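Long-range contacts in pyruvate kinase 1 (Trypanosoma brucei brucei, PDB 4KCU), which catalyses the last step of glycolysis, transfer of the phosphoryl group of phosphoenolpyruvate to ADP, giving pyruvate and ATP: residues I236-E241 and E254-I259; P292-T297 and A325-L330. All coordinates share one frame; numbering follows the deposited sequence.

Interaction 1. Residues I236-E241 and E254-I259. With MG (magnesium ion), chain C; MLT (D-malate), chain E.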
loop_
_atom_site.group_PDB
_atom_site.type_symbol
_atom_site.label_atom_id
_atom_site.label_comp_id
_atom_site.label_asym_id
_atom_site.label_seq_id
_atom_site.Cartn_x
_atom_site.Cartn_y
_atom_site.Cartn_z
ATOM N N ILE A 236 -5.885 -24.976 -27.907
ATOM C CA ILE A 236 -4.742 -25.770 -27.534
ATOM C C ILE A 236 -4.295 -25.413 -26.105
ATOM O O ILE A 236 -3.941 -24.255 -25.812
ATOM C CB ILE A 236 -3.569 -25.557 -28.515
ATOM C CG1 ILE A 236 -3.968 -26.022 -29.927
ATOM C CG2 ILE A 236 -2.338 -26.301 -28.010
ATOM C CD1 ILE A 236 -2.967 -25.637 -31.009
ATOM N N ILE A 237 -4.414 -26.367 -25.203
ATOM C CA ILE A 237 -3.928 -26.184 -23.838
ATOM C C ILE A 237 -2.606 -26.955 -23.749
ATOM O O ILE A 237 -2.584 -28.176 -23.965
ATOM C CB ILE A 237 -4.950 -26.794 -22.828
ATOM C CG1 ILE A 237 -6.347 -26.201 -23.022
ATOM C CG2 ILE A 237 -4.477 -26.649 -21.403
ATOM C CD1 ILE A 237 -6.395 -24.701 -22.867
ATOM N N SER A 238 -1.498 -26.250 -23.523
ATOM C CA SER A 238 -0.170 -26.886 -23.491
ATOM C C SER A 238 0.125 -27.456 -22.123
ATOM O O SER A 238 -0.011 -26.773 -21.117
ATOM C CB SER A 238 0.913 -25.881 -23.881
ATOM O OG SER A 238 0.804 -25.557 -25.268
ATOM N N LYS A 239 0.468 -28.732 -22.066
ATOM C CA LYS A 239 0.813 -29.332 -20.795
ATOM C C LYS A 239 2.294 -29.110 -20.529
ATOM O O LYS A 239 3.122 -29.416 -21.379
ATOM C CB LYS A 239 0.495 -30.811 -20.806
ATOM C CG LYS A 239 -0.967 -31.095 -21.082
ATOM C CD LYS A 239 -1.184 -32.536 -21.517
ATOM C CE LYS A 239 -0.985 -33.508 -20.350
ATOM N NZ LYS A 239 -1.105 -34.915 -20.835
ATOM N N ILE A 240 2.608 -28.449 -19.410
ATOM C CA ILE A 240 3.985 -28.265 -18.989
ATOM C C ILE A 240 4.368 -29.409 -18.092
ATOM O O ILE A 240 3.782 -29.581 -17.013
ATOM C CB ILE A 240 4.159 -26.952 -18.220
ATOM C CG1 ILE A 240 3.654 -25.780 -19.072
ATOM C CG2 ILE A 240 5.612 -26.779 -17.780
ATOM C CD1 ILE A 240 4.435 -25.602 -20.368
ATOM N N GLU A 241 5.327 -30.204 -18.564
ATOM C CA GLU A 241 5.582 -31.558 -18.068
ATOM C C GLU A 241 7.082 -31.798 -17.922
ATOM O O GLU A 241 7.487 -32.854 -17.487
ATOM C CB GLU A 241 5.060 -32.646 -19.046
ATOM C CG GLU A 241 3.612 -32.561 -19.422
ATOM C CD GLU A 241 3.008 -33.914 -19.686
ATOM O OE1 GLU A 241 2.854 -34.692 -18.727
ATOM O OE2 GLU A 241 2.656 -34.194 -20.848
ATOM N N GLU A 254 2.413 -17.659 -24.771
ATOM C CA GLU A 254 2.025 -16.702 -25.789
ATOM C C GLU A 254 1.445 -17.439 -27.006
ATOM O O GLU A 254 0.477 -16.984 -27.606
ATOM C CB GLU A 254 3.215 -15.831 -26.176
ATOM C CG GLU A 254 2.928 -14.803 -27.262
ATOM C CD GLU A 254 4.208 -14.273 -27.903
ATOM O OE1 GLU A 254 4.327 -13.039 -28.080
ATOM O OE2 GLU A 254 5.115 -15.090 -28.198
ATOM N N ALA A 255 1.982 -18.621 -27.309
ATOM C CA ALA A 255 1.459 -19.430 -28.433
ATOM C C ALA A 255 0.139 -20.205 -28.132
ATOM O O ALA A 255 -0.519 -20.659 -29.059
ATOM C CB ALA A 255 2.535 -20.389 -28.969
ATOM N N SER A 256 -0.180 -20.434 -26.855
ATOM C CA SER A 256 -1.232 -21.411 -26.488
ATOM C C SER A 256 -2.553 -20.689 -26.189
ATOM O O SER A 256 -2.566 -19.503 -25.933
ATOM C CB SER A 256 -0.818 -22.222 -25.251
ATOM O OG SER A 256 0.348 -23.002 -25.470
ATOM N N ASN A 257 -3.642 -21.426 -26.095
ATOM C CA ASN A 257 -4.881 -20.839 -25.569
ATOM C C ASN A 257 -4.964 -20.943 -24.093
ATOM O O ASN A 257 -5.695 -20.183 -23.474
ATOM C CB ASN A 257 -6.104 -21.462 -26.226
ATOM C CG ASN A 257 -6.012 -21.435 -27.742
ATOM O OD1 ASN A 257 -5.506 -22.371 -28.360
ATOM N ND2 ASN A 257 -6.338 -20.310 -28.317
ATOM N N GLY A 258 -4.098 -21.783 -23.509
ATOM C CA GLY A 258 -4.080 -21.998 -22.065
ATOM C C GLY A 258 -2.999 -23.008 -21.701
ATOM O O GLY A 258 -2.268 -23.471 -22.555
ATOM N N ILE A 259 -2.933 -23.379 -20.431
ATOM C CA ILE A 259 -1.842 -24.187 -19.938
ATOM C C ILE A 259 -2.391 -25.203 -18.919
ATOM O O ILE A 259 -3.278 -24.880 -18.084
ATOM C CB ILE A 259 -0.798 -23.307 -19.210
ATOM C CG1 ILE A 259 -0.091 -22.351 -20.180
ATOM C CG2 ILE A 259 0.198 -24.163 -18.438
ATOM C CD1 ILE A 259 0.732 -23.046 -21.281
HETATM MG MG MG C . 1.771 -36.379 -18.278
HETATM C C1 MLT E . 0.700 -35.443 -15.997
HETATM O O1 MLT E . 1.861 -35.902 -16.205
HETATM O O2 MLT E . 0.337 -34.820 -14.967
HETATM C C2 MLT E . -0.408 -35.914 -16.980
HETATM O O3 MLT E . -0.264 -35.388 -18.270
HETATM C C3 MLT E . -1.834 -35.746 -16.452
HETATM C C4 MLT E . -2.196 -37.125 -15.866
HETATM O O4 MLT E . -1.252 -37.944 -15.715
HETATM O O5 MLT E . -3.390 -37.342 -15.606
HETATM O O HOH W 1 1.037 -38.195 -18.110
HETATM O O HOH W 2 1.774 -36.330 -20.494
#
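Asn257 and Ile236 are tied by both backbone and side chain. The amide of Ile236 gives a nearly straight bond to the side-chain oxygen of Asn257, N to OD1 2.7 Å, at 172°. That OD1 also takes a weak bond from Arg224. In return Asn257 N donates to Ile236 O at 2.9 Å. CG of Asn257 lies beside its own backbone N (chi1 -52°), which swings OD1 back to the N-H of Ile236. Gly258 N adds a weak bond to the same Ile236 oxygen. Further along, Ser238 N donates to Gly258 O.

A hydroxyl pair runs beside this ladder: Ser238 OG donates to Ser256 OG at 2.6 Å. Ser256, just past the end of helix 249-255, is also bonded through OG to Ile252 O of that helix. A buried polar pair is thus satisfied at the helix end.

The pairing is parallel, Ile237 with Gly258 and Ser238 with Ile259. It joins strands 235-240 and 258-262, neighbours in the eight-stranded TIM barrel.

Apolar contacts fill in around the bonds. Ile237 CD1 lies 3.6 Å from Gly258 CA, where the glycine has no side chain. Ile237 CG2 rests on the backbone of Ile259. Ile240 CG1 meets Ile259 CG2 at 3.9 Å.

Metal binding lies at the C-terminal end of strand 235-240. Glu241 OE1 binds the magnesium ion at 2.0 Å. D-malate O1 and O3, two waters and Asp265 complete its shell. Lys239 NZ forms a salt bridge with Asp84 near the same ligand.

Interaction 2. Residues P292-T297 and A325-L330. With MLT (D-malate), chain E.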
loop_
_atom_site.group_PDB
_atom_site.type_symbol
_atom_site.label_atom_id
_atom_site.label_comp_id
_atom_site.label_asym_id
_atom_site.label_seq_id
_atom_site.Cartn_x
_atom_site.Cartn_y
_atom_site.Cartn_z
ATOM N N PRO A 292 -6.556 -19.359 -19.534
ATOM C CA PRO A 292 -6.964 -20.403 -18.585
ATOM C C PRO A 292 -5.774 -21.307 -18.190
ATOM O O PRO A 292 -4.881 -21.605 -19.023
ATOM C CB PRO A 292 -8.020 -21.219 -19.360
ATOM C CG PRO A 292 -8.092 -20.617 -20.750
ATOM C CD PRO A 292 -7.448 -19.262 -20.707
ATOM N N VAL A 293 -5.759 -21.738 -16.931
ATOM C CA VAL A 293 -4.750 -22.653 -16.474
ATOM C C VAL A 293 -5.361 -23.733 -15.579
ATOM O O VAL A 293 -6.257 -23.463 -14.747
ATOM C CB VAL A 293 -3.606 -21.915 -15.744
ATOM C CG1 VAL A 293 -4.149 -21.136 -14.550
ATOM C CG2 VAL A 293 -2.508 -22.902 -15.326
ATOM N N ILE A 294 -4.971 -24.972 -15.852
ATOM C CA ILE A 294 -5.501 -26.130 -15.150
ATOM C C ILE A 294 -4.410 -26.724 -14.293
ATOM O O ILE A 294 -3.297 -26.997 -14.784
ATOM C CB ILE A 294 -5.938 -27.209 -16.135
ATOM C CG1 ILE A 294 -6.918 -26.627 -17.139
ATOM C CG2 ILE A 294 -6.571 -28.375 -15.417
ATOM C CD1 ILE A 294 -7.081 -27.512 -18.350
ATOM N N CYS A 295 -4.719 -26.922 -13.013
ATOM C CA CYS A 295 -3.843 -27.644 -12.146
ATOM C C CYS A 295 -4.219 -29.131 -12.094
ATOM O O CYS A 295 -5.383 -29.476 -11.905
ATOM C CB CYS A 295 -3.877 -27.050 -10.762
ATOM S SG CYS A 295 -2.652 -27.831 -9.729
ATOM N N ALA A 296 -3.264 -30.007 -12.370
ATOM C CA ALA A 296 -3.598 -31.412 -12.586
ATOM C C ALA A 296 -2.782 -32.355 -11.701
ATOM O O ALA A 296 -1.621 -32.071 -11.380
ATOM C CB ALA A 296 -3.427 -31.782 -14.062
ATOM N N THR A 297 -3.410 -33.474 -11.311
ATOM C CA THR A 297 -2.732 -34.758 -11.066
ATOM C C THR A 297 -2.471 -35.046 -9.602
ATOM O O THR A 297 -1.782 -34.291 -8.924
ATOM C CB THR A 297 -1.395 -34.936 -11.845
ATOM O OG1 THR A 297 -1.654 -34.989 -13.265
ATOM C CG2 THR A 297 -0.705 -36.253 -11.400
ATOM N N ALA A 325 -5.647 -20.803 -10.011
ATOM C CA ALA A 325 -6.009 -21.739 -11.092
ATOM C C ALA A 325 -7.496 -21.623 -11.487
ATOM O O ALA A 325 -8.368 -21.583 -10.628
ATOM C CB ALA A 325 -5.679 -23.173 -10.708
ATOM N N ASP A 326 -7.775 -21.633 -12.789
ATOM C CA ASP A 326 -9.149 -21.664 -13.256
ATOM C C ASP A 326 -9.801 -23.002 -12.895
ATOM O O ASP A 326 -10.888 -23.030 -12.287
ATOM C CB ASP A 326 -9.235 -21.401 -14.762
ATOM C CG ASP A 326 -8.730 -19.997 -15.144
ATOM O OD1 ASP A 326 -7.474 -19.813 -15.194
ATOM O OD2 ASP A 326 -9.590 -19.085 -15.387
ATOM N N CYS A 327 -9.070 -24.084 -13.151
ATOM C CA CYS A 327 -9.615 -25.424 -13.142
ATOM C C CYS A 327 -8.761 -26.309 -12.311
ATOM O O CYS A 327 -7.535 -26.169 -12.290
ATOM C CB CYS A 327 -9.600 -26.020 -14.539
ATOM S SG CYS A 327 -10.608 -25.138 -15.725
ATOM N N VAL A 328 -9.378 -27.353 -11.797
ATOM C CA VAL A 328 -8.638 -28.415 -11.187
ATOM C C VAL A 328 -9.051 -29.724 -11.811
ATOM O O VAL A 328 -10.149 -29.849 -12.313
ATOM C CB VAL A 328 -8.851 -28.427 -9.654
ATOM C CG1 VAL A 328 -8.024 -27.328 -9.032
ATOM C CG2 VAL A 328 -10.325 -28.221 -9.306
ATOM N N MET A 329 -8.127 -30.671 -11.856
ATOM C CA MET A 329 -8.307 -31.863 -12.670
ATOM C C MET A 329 -8.279 -33.171 -11.865
ATOM O O MET A 329 -7.589 -33.291 -10.863
ATOM C CB MET A 329 -7.280 -31.912 -13.801
ATOM C CG MET A 329 -7.562 -33.011 -14.814
ATOM S SD MET A 329 -6.640 -32.806 -16.351
ATOM C CE MET A 329 -5.319 -33.978 -16.111
ATOM N N LEU A 330 -9.051 -34.142 -12.316
ATOM C CA LEU A 330 -9.015 -35.489 -11.743
ATOM C C LEU A 330 -8.589 -36.431 -12.842
ATOM O O LEU A 330 -8.978 -36.259 -14.016
ATOM C CB LEU A 330 -10.399 -35.885 -11.233
ATOM C CG LEU A 330 -10.900 -34.944 -10.154
ATOM C CD1 LEU A 330 -12.407 -34.999 -10.002
ATOM C CD2 LEU A 330 -10.195 -35.250 -8.839
HETATM C C1 MLT E . 0.700 -35.443 -15.997
HETATM O O1 MLT E . 1.861 -35.902 -16.205
HETATM O O2 MLT E . 0.337 -34.820 -14.967
HETATM C C2 MLT E . -0.408 -35.914 -16.980
HETATM O O3 MLT E . -0.264 -35.388 -18.270
HETATM C C3 MLT E . -1.834 -35.746 -16.452
HETATM C C4 MLT E . -2.196 -37.125 -15.866
HETATM O O4 MLT E . -1.252 -37.944 -15.715
HETATM O O5 MLT E . -3.390 -37.342 -15.606
HETATM O O HOH W 3 -5.856 -35.110 -9.735
#
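Val293 and Asp326 share two hydrogen bonds where the two strands begin, one of them weak. Val293 N donates to Asp326 OD1 at 3.1 Å, reaching it from above the carboxylate plane, 44° out of it. CG of Asp326 stands beside its own backbone N (chi1 -63°), and this turns the carboxylate toward Val293. Val293 O takes two amides: Cys327 N at 3.3 Å and, weakly, Asp326 N. CG1 of Val293 lies 3.6 Å from Asp326 OD1, and the two side chains cross at about a right angle. The other carboxylate oxygen, OD2, forms a salt bridge with Arg414 and accepts from Arg436 N.

Beyond this end the bonding is that of a parallel ladder. Cys295 N donates to Cys327 O at 3.0 Å, with 164° at the hydrogen. Cys295 O takes a weak bond from Met329 N. Past Ala296 a water replaces the direct bond: it donates to Met329 O at 2.8 Å and accepts weakly from Thr297 N.

Apolar side chains pack beside the ladder. Ile294 CG1 touches Cys327 CB at 3.8 Å. Met329 CE reaches Ala296 CB at 3.5 Å, its chain bent at chi3. On the other face, Cys295 CB faces Ala325 CB.

Strands 293-296 and 327-330 are the last two of the TIM barrel, joined through helix 311-322 as a beta-alpha-beta unit. Just past strand 293-296, Thr297 OG1 donates to O2 of the bound D-malate at 2.6 Å. The chemistry thus changes along the contact. A buried carboxylate, probably kept charged by the arginine, holds the start, while the far end turns a hydroxyl to the ligand.

In the fold
Both interactions are buried and join neighbouring parallel strands of one TIM barrel, in strand order 5-6 and 7-8. They meet where strand 258-262 runs beside strand 293-296: probable hydrogen bonds link Ile259 O to Ile294 N and Pro292 O to Ile259 N. Their centres lie about 12 Å apart. In each, an acidic or amide side chain bonds a strand amide near the N-terminal end. Interaction 1 adds a serine pair at a helix end, and interaction 2 has the longer apolar run. Both reach D-malate at the C-terminal end of the barrel. Interaction 1 does so through the magnesium ion held by its glutamate, interaction 2 through a threonine hydroxyl.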